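Protein induced by osmotic stress (Scheffersomyces stipitis, PDB 5YWN) probably reduces haloketones asymmetrically, using NADP(H), as a member of the dihydroflavonol-4-reductase subfamily of extended short-chain dehydrogenase/reductases. Local coordinates at residues L150-E153 with Q154-H158; A99-G102 with T103-L107; V140-S143 with E144-S148. The protein carries 1 engineered substitution. All coordinates share one frame; numbering follows the deposited sequence.

Contact 1: residues L150-E153 with Q154-H158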
loop_
_atom_site.group_PDB
_atom_site.type_symbol
_atom_site.label_atom_id
_atom_site.label_comp_id
_atom_site.label_asym_id
_atom_site.label_seq_id
_atom_site.Cartn_x
_atom_site.Cartn_y
_atom_site.Cartn_z
ATOM N N LEU A 150 10.659 -2.313 17.205
ATOM C CA LEU A 150 9.516 -2.462 18.061
ATOM C C LEU A 150 9.221 -3.900 18.389
ATOM O O LEU A 150 9.205 -4.720 17.545
ATOM C CB LEU A 150 8.300 -1.888 17.416
ATOM C CG LEU A 150 7.042 -1.668 18.229
ATOM C CD1 LEU A 150 7.254 -0.547 19.219
ATOM C CD2 LEU A 150 5.977 -1.272 17.257
ATOM N N SER A 151 8.971 -4.145 19.654
ATOM C CA SER A 151 8.579 -5.438 20.164
ATOM C C SER A 151 7.110 -5.736 20.010
ATOM O O SER A 151 6.332 -4.860 19.979
ATOM C CB SER A 151 8.996 -5.570 21.611
ATOM O OG SER A 151 8.168 -4.902 22.450
ATOM N N TYR A 152 6.762 -6.991 19.974
ATOM C CA TYR A 152 5.389 -7.388 19.902
ATOM C C TYR A 152 4.618 -6.899 21.138
ATOM O O TYR A 152 3.546 -6.419 21.033
ATOM C CB TYR A 152 5.268 -8.887 19.752
ATOM C CG TYR A 152 3.873 -9.404 19.456
ATOM C CD1 TYR A 152 2.960 -9.633 20.461
ATOM C CD2 TYR A 152 3.482 -9.669 18.191
ATOM C CE1 TYR A 152 1.719 -10.117 20.191
ATOM C CE2 TYR A 152 2.242 -10.158 17.917
ATOM C CZ TYR A 152 1.352 -10.367 18.924
ATOM O OH TYR A 152 0.115 -10.820 18.633
ATOM N N GLU A 153 5.222 -7.003 22.292
ATOM C CA GLU A 153 4.598 -6.536 23.505
ATOM C C GLU A 153 4.318 -5.008 23.476
ATOM O O GLU A 153 3.259 -4.581 23.813
ATOM C CB GLU A 153 5.430 -6.908 24.715
ATOM C CG GLU A 153 4.924 -6.267 25.966
ATOM C CD GLU A 153 5.619 -6.717 27.235
ATOM O OE1 GLU A 153 5.206 -6.233 28.289
ATOM O OE2 GLU A 153 6.536 -7.518 27.160
ATOM N N GLN A 154 5.277 -4.235 23.016
ATOM C CA GLN A 154 5.098 -2.817 22.832
ATOM C C GLN A 154 4.020 -2.526 21.785
ATOM O O GLN A 154 3.264 -1.623 21.908
ATOM C CB GLN A 154 6.382 -2.141 22.421
ATOM C CG GLN A 154 7.543 -2.260 23.353
ATOM C CD GLN A 154 8.839 -1.633 22.791
ATOM O OE1 GLN A 154 9.373 -2.026 21.769
ATOM N NE2 GLN A 154 9.340 -0.642 23.507
ATOM N N SER A 155 4.001 -3.322 20.746
ATOM C CA SER A 155 3.115 -3.099 19.635
ATOM C C SER A 155 1.654 -3.190 20.025
ATOM O O SER A 155 0.872 -2.525 19.484
ATOM C CB SER A 155 3.481 -3.958 18.466
ATOM O OG SER A 155 2.889 -5.161 18.570
ATOM N N LYS A 156 1.344 -3.984 21.024
ATOM C CA LYS A 156 0.003 -4.190 21.528
ATOM C C LYS A 156 -0.715 -2.969 22.140
ATOM O O LYS A 156 -1.881 -2.898 22.169
ATOM C CB LYS A 156 -0.054 -5.350 22.534
ATOM C CG LYS A 156 0.289 -6.707 22.019
ATOM C CD LYS A 156 0.411 -7.746 23.115
ATOM C CE LYS A 156 -0.927 -8.135 23.668
ATOM N NZ LYS A 156 -0.924 -9.019 24.845
ATOM N N THR A 157 0.038 -2.043 22.651
ATOM C CA THR A 157 -0.481 -1.035 23.544
ATOM C C THR A 157 -1.532 -0.102 22.976
ATOM O O THR A 157 -2.413 0.303 23.655
ATOM C CB THR A 157 0.641 -0.269 24.216
ATOM O OG1 THR A 157 1.423 0.361 23.234
ATOM C CG2 THR A 157 1.501 -1.241 25.041
ATOM N N HIS A 158 -1.389 0.232 21.716
ATOM C CA HIS A 158 -2.366 0.988 21.017
ATOM C C HIS A 158 -2.283 0.863 19.511
ATOM O O HIS A 158 -1.324 0.404 18.986
ATOM C CB HIS A 158 -2.365 2.421 21.455
ATOM C CG HIS A 158 -1.119 3.149 21.146
ATOM N ND1 HIS A 158 -0.961 3.880 20.006
ATOM C CD2 HIS A 158 0.015 3.303 21.853
ATOM C CE1 HIS A 158 0.222 4.457 20.022
ATOM N NE2 HIS A 158 0.835 4.115 21.129
#
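Ser151 and Gln154 form a capping box at the start of the short helix 152-155. One half is the bond from Ser151 N to Gln154 OE1, 3.0 Å long and nearly straight at 173°, with the donor in the plane of the amide carbonyl and on one of its lone pairs. Gln154 can bring its amide there because CG stands opposite the carbonyl carbon (chi1 -59°) and the chain runs on extended, back to the N-cap residue. In return Gln154 N gives its hydrogen to Ser151 OG, although this hydroxyl is modelled too close to Gln154 CG and its exact place is doubtful. Leu150 crosses the glutamine at an angle: its CD1 lies 3.6 Å from Gln154 OE1, while CD2 packs against Ser155 CB at 3.9 Å.

At the next residue, Tyr152 O takes two donors from the same face of its carbonyl plane, Ser155 OG at 2.8 Å and Lys156 N at 3.3 Å. The serine thus spends its hydroxyl on its own helix, beside the backbone bond from Ser155 N to Ser151 O (2.9 Å). Lys156 CD comes up to Tyr152 CE1 at 4.0 Å, the lysine chain passing the ring at a slant, while the phenol oxygen bonds Glu92.

Tyr152, Ser155 and Lys156 pack on Leu96 of helix 91-113, whereas Leu150, just ahead of the cap, fits against Leu161 and Phe164 of helix 159-181.

Contact 2: residues A99-G102 with T103-L107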
loop_
_atom_site.group_PDB
_atom_site.type_symbol
_atom_site.label_atom_id
_atom_site.label_comp_id
_atom_site.label_asym_id
_atom_site.label_seq_id
_atom_site.Cartn_x
_atom_site.Cartn_y
_atom_site.Cartn_z
ATOM N N ALA A 99 -2.988 -9.559 10.244
ATOM C CA ALA A 99 -1.829 -9.380 9.457
ATOM C C ALA A 99 -0.853 -10.551 9.531
ATOM O O ALA A 99 -0.454 -11.048 8.549
ATOM C CB ALA A 99 -1.140 -8.115 9.877
ATOM N N ILE A 100 -0.462 -10.936 10.731
ATOM C CA ILE A 100 0.531 -11.949 10.910
ATOM C C ILE A 100 0.074 -13.383 10.586
ATOM O O ILE A 100 0.661 -14.034 9.818
ATOM C CB ILE A 100 1.080 -11.902 12.344
ATOM C CG1 ILE A 100 1.728 -10.562 12.647
ATOM C CG2 ILE A 100 2.073 -13.010 12.585
ATOM C CD1 ILE A 100 1.945 -10.353 14.100
ATOM N N ASN A 101 -0.980 -13.826 11.209
ATOM C CA ASN A 101 -1.582 -15.084 10.888
ATOM C C ASN A 101 -2.149 -15.152 9.480
ATOM O O ASN A 101 -1.927 -16.078 8.802
ATOM C CB ASN A 101 -2.603 -15.481 11.923
ATOM C CG ASN A 101 -1.968 -16.048 13.172
ATOM O OD1 ASN A 101 -0.788 -16.027 13.338
ATOM N ND2 ASN A 101 -2.761 -16.528 14.031
ATOM N N GLY A 102 -2.802 -14.106 9.057
ATOM C CA GLY A 102 -3.320 -14.058 7.729
ATOM C C GLY A 102 -2.202 -14.227 6.709
ATOM O O GLY A 102 -2.370 -14.941 5.781
ATOM N N THR A 103 -1.082 -13.579 6.917
ATOM C CA THR A 103 0.047 -13.740 6.053
ATOM C C THR A 103 0.675 -15.166 6.075
ATOM O O THR A 103 0.880 -15.729 5.088
ATOM C CB THR A 103 1.094 -12.621 6.247
ATOM O OG1 THR A 103 0.548 -11.364 5.882
ATOM C CG2 THR A 103 2.266 -12.872 5.483
ATOM N N LYS A 104 0.869 -15.712 7.251
ATOM C CA LYS A 104 1.369 -17.036 7.450
ATOM C C LYS A 104 0.454 -18.084 6.777
ATOM O O LYS A 104 0.903 -18.952 6.123
ATOM C CB LYS A 104 1.422 -17.308 8.965
ATOM C CG LYS A 104 2.557 -16.658 9.709
ATOM C CD LYS A 104 2.704 -17.186 11.113
ATOM C CE LYS A 104 3.705 -16.401 11.897
ATOM N NZ LYS A 104 3.980 -16.931 13.239
ATOM N N TYR A 105 -0.829 -17.952 6.951
ATOM C CA TYR A 105 -1.817 -18.826 6.342
ATOM C C TYR A 105 -1.947 -18.727 4.792
ATOM O O TYR A 105 -2.189 -19.700 4.149
ATOM C CB TYR A 105 -3.140 -18.769 7.088
ATOM C CG TYR A 105 -3.029 -19.104 8.554
ATOM C CD1 TYR A 105 -1.893 -19.642 9.076
ATOM C CD2 TYR A 105 -4.060 -18.862 9.405
ATOM C CE1 TYR A 105 -1.793 -19.950 10.404
ATOM C CE2 TYR A 105 -3.990 -19.175 10.724
ATOM C CZ TYR A 105 -2.842 -19.699 11.219
ATOM O OH TYR A 105 -2.779 -20.004 12.506
ATOM N N VAL A 106 -1.788 -17.541 4.240
ATOM C CA VAL A 106 -1.812 -17.392 2.804
ATOM C C VAL A 106 -0.646 -18.182 2.195
ATOM O O VAL A 106 -0.826 -18.909 1.305
ATOM C CB VAL A 106 -1.680 -15.908 2.390
ATOM C CG1 VAL A 106 -1.270 -15.708 0.959
ATOM C CG2 VAL A 106 -2.967 -15.195 2.605
ATOM N N LEU A 107 0.529 -17.974 2.735
ATOM C CA LEU A 107 1.682 -18.604 2.222
ATOM C C LEU A 107 1.577 -20.128 2.320
ATOM O O LEU A 107 1.920 -20.792 1.428
ATOM C CB LEU A 107 2.929 -18.075 2.886
ATOM C CG LEU A 107 3.240 -16.606 2.696
ATOM C CD1 LEU A 107 4.350 -16.158 3.610
ATOM C CD2 LEU A 107 3.535 -16.282 1.268
#
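The ring of Tyr105 lies over the carbonyl oxygen of Asn101, one turn back: Asn101 O sits 3.2 Å above one face, displaced toward the rim near CG. On the same run of the helix the Asn101 side chain travels beside the ring and points the same way, its amide plane turned 29° from that of the phenol. The two polar ends come only loosely together, Asn101 ND2 being 3.8 Å from Tyr105 OH, while Asn101 CB touches the ring at CE2. The tyrosine reaches back over the preceding turn because its CG stands opposite its own carbonyl carbon (chi1 -56°). Asn101 O is already taken by the helix bond from Tyr105 N, at 2.9 Å, so the residue that donates the bond also lays its ring over the acceptor.

On another side of the helix, Ala99 O is gripped twice by Thr103. Thr103 OG1 donates to Ala99 O at 2.9 Å, close to the line of the C=O bond, and Thr103 N reaches the same oxygen at 3.1 Å from above the carbonyl plane. Thr103 OG1 also bonds His79 of strand 74-79, tying the helix to the sheet. Lys104 runs out extended alongside Ile100, and its CE rests on Ile100 CG2 at 3.8 Å.

Ala99 packs on Ser82, an NADP-binding residue, and its side chain is about 7 Å from the bound NADP. Val106 turns to strand 74-79 and Leu107 to strand 119-123, the two strands that helix 91-113 links: a beta-alpha-beta crossover of the Rossmann fold.

Contact 3: residues V140-S143 with E144-S148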
loop_
_atom_site.group_PDB
_atom_site.type_symbol
_atom_site.label_atom_id
_atom_site.label_comp_id
_atom_site.label_asym_id
_atom_site.label_seq_id
_atom_site.Cartn_x
_atom_site.Cartn_y
_atom_site.Cartn_z
ATOM N N VAL A 140 18.058 10.117 10.459
ATOM C CA VAL A 140 17.836 8.730 10.112
ATOM C C VAL A 140 17.894 8.485 8.611
ATOM O O VAL A 140 17.279 9.136 7.862
ATOM C CB VAL A 140 16.521 8.216 10.719
ATOM C CG1 VAL A 140 16.047 6.903 10.095
ATOM C CG2 VAL A 140 16.631 8.123 12.218
ATOM N N VAL A 141 18.670 7.511 8.232
ATOM C CA VAL A 141 18.695 7.022 6.908
ATOM C C VAL A 141 18.156 5.583 6.839
ATOM O O VAL A 141 18.786 4.678 7.259
ATOM C CB VAL A 141 20.120 7.056 6.343
ATOM C CG1 VAL A 141 20.221 6.351 5.014
ATOM C CG2 VAL A 141 20.673 8.464 6.297
ATOM N N LEU A 142 16.974 5.424 6.305
ATOM C CA LEU A 142 16.477 4.111 5.999
ATOM C C LEU A 142 17.004 3.538 4.699
ATOM O O LEU A 142 17.281 4.250 3.770
ATOM C CB LEU A 142 14.966 4.063 5.968
ATOM C CG LEU A 142 14.192 4.528 7.165
ATOM C CD1 LEU A 142 12.711 4.305 7.027
ATOM C CD2 LEU A 142 14.737 4.001 8.444
ATOM N N SER A 143 17.076 2.210 4.686
ATOM C CA SER A 143 17.422 1.385 3.542
ATOM C C SER A 143 16.605 0.108 3.470
ATOM O O SER A 143 15.861 -0.168 4.327
ATOM C CB SER A 143 18.897 1.041 3.532
ATOM O OG SER A 143 19.172 -0.052 4.312
ATOM N N GLU A 144 16.822 -0.656 2.411
ATOM C CA GLU A 144 16.202 -1.929 2.243
ATOM C C GLU A 144 16.608 -2.926 3.339
ATOM O O GLU A 144 15.986 -3.883 3.507
ATOM C CB GLU A 144 16.458 -2.501 0.873
ATOM C CG GLU A 144 15.931 -1.686 -0.303
ATOM C CD GLU A 144 16.888 -0.597 -0.761
ATOM O OE1 GLU A 144 17.893 -0.440 -0.125
ATOM O OE2 GLU A 144 16.607 0.078 -1.731
ATOM N N ALA A 145 17.720 -2.693 3.999
ATOM C CA ALA A 145 18.182 -3.460 5.131
ATOM C C ALA A 145 17.536 -3.178 6.510
ATOM O O ALA A 145 17.763 -3.886 7.425
ATOM C CB ALA A 145 19.670 -3.342 5.250
ATOM N N SER A 146 16.808 -2.097 6.626
ATOM C CA SER A 146 16.295 -1.609 7.870
ATOM C C SER A 146 15.137 -2.438 8.405
ATOM O O SER A 146 14.260 -2.759 7.701
ATOM C CB SER A 146 15.848 -0.147 7.756
ATOM O OG SER A 146 16.789 0.689 7.227
ATOM N N TRP A 147 15.197 -2.749 9.677
ATOM C CA TRP A 147 14.149 -3.440 10.389
ATOM C C TRP A 147 13.747 -2.701 11.670
ATOM O O TRP A 147 14.566 -2.216 12.367
ATOM C CB TRP A 147 14.539 -4.878 10.674
ATOM C CG TRP A 147 14.431 -5.788 9.517
ATOM C CD1 TRP A 147 15.420 -6.185 8.731
ATOM C CD2 TRP A 147 13.251 -6.412 9.010
ATOM N NE1 TRP A 147 14.969 -7.026 7.784
ATOM C CE2 TRP A 147 13.629 -7.176 7.926
ATOM C CE3 TRP A 147 11.925 -6.397 9.373
ATOM C CZ2 TRP A 147 12.728 -7.895 7.199
ATOM C CZ3 TRP A 147 11.057 -7.090 8.668
ATOM C CH2 TRP A 147 11.443 -7.837 7.584
ATOM N N SER A 148 12.468 -2.622 11.917
ATOM C CA SER A 148 11.979 -2.015 13.105
ATOM C C SER A 148 12.395 -2.746 14.372
ATOM O O SER A 148 12.381 -3.912 14.434
ATOM C CB SER A 148 10.480 -1.871 13.073
ATOM O OG SER A 148 9.997 -1.462 14.291
HETATM O O HOH W 1 19.989 -0.023 6.750
#
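Ser143 OG has two partners, Ala145 N at 3.0 Å and a water at 2.6 Å. The hydroxyl stands between the backbone N and the carbonyl carbon of its own residue (chi1 84°), which directs it forward over the two residues that follow and makes an ST turn. The same water reaches Ser146 OG in a weak bond of 3.3 Å, joining the two serine hydroxyls, which are 3.8 Å apart from Ser143 OG to Ser146 OG.

Ser146 OG answers by accepting the hydrogen of Ser143 N, at 3.0 Å and nearly straight at 170°. The backbone bond from Ser146 N to Ser143 O, 3.1 Å long, closes a type I beta turn from Ser143 to Ser146. Each serine therefore holds a backbone N-H of the turn, and the chain reverses here without any regular helix or strand. Leu142 CB comes near Ser146 OG at 4.0 Å.

Around the turn, Arg258 bonds the carbonyls of Glu144 and Ser146 and makes a cation-pi contact with Trp147, while Glu144 OE2 bonds Thr307 of helix 305-311. Trp147 leans on Trp175 of helix 159-181, and Leu142 on Leu135 of helix 132-135.

How the contacts relate
Along the chain contact 2 comes first, on helix 91-113, then contact 3 and contact 1 in the connection between strand 119-123 and helix 159-181. Contacts 1 and 2 have centres about 19 Å apart yet touch, Tyr152 CE2 meeting Ile100 CD1 at 3.8 Å. Contacts 1 and 3 adjoin in sequence, also about 19 Å between centres, whereas contacts 2 and 3 stay about 11 Å apart at their nearest atoms. Helix 159-181 meets side chains of all three. It also bears Tyr163 and Lys167, which bind NADP, so all three border the helix that helps hold the cofactor; contact 2 comes nearest to NADP, through Ala99, and contact 3 is a surface turn away from the annotated sites.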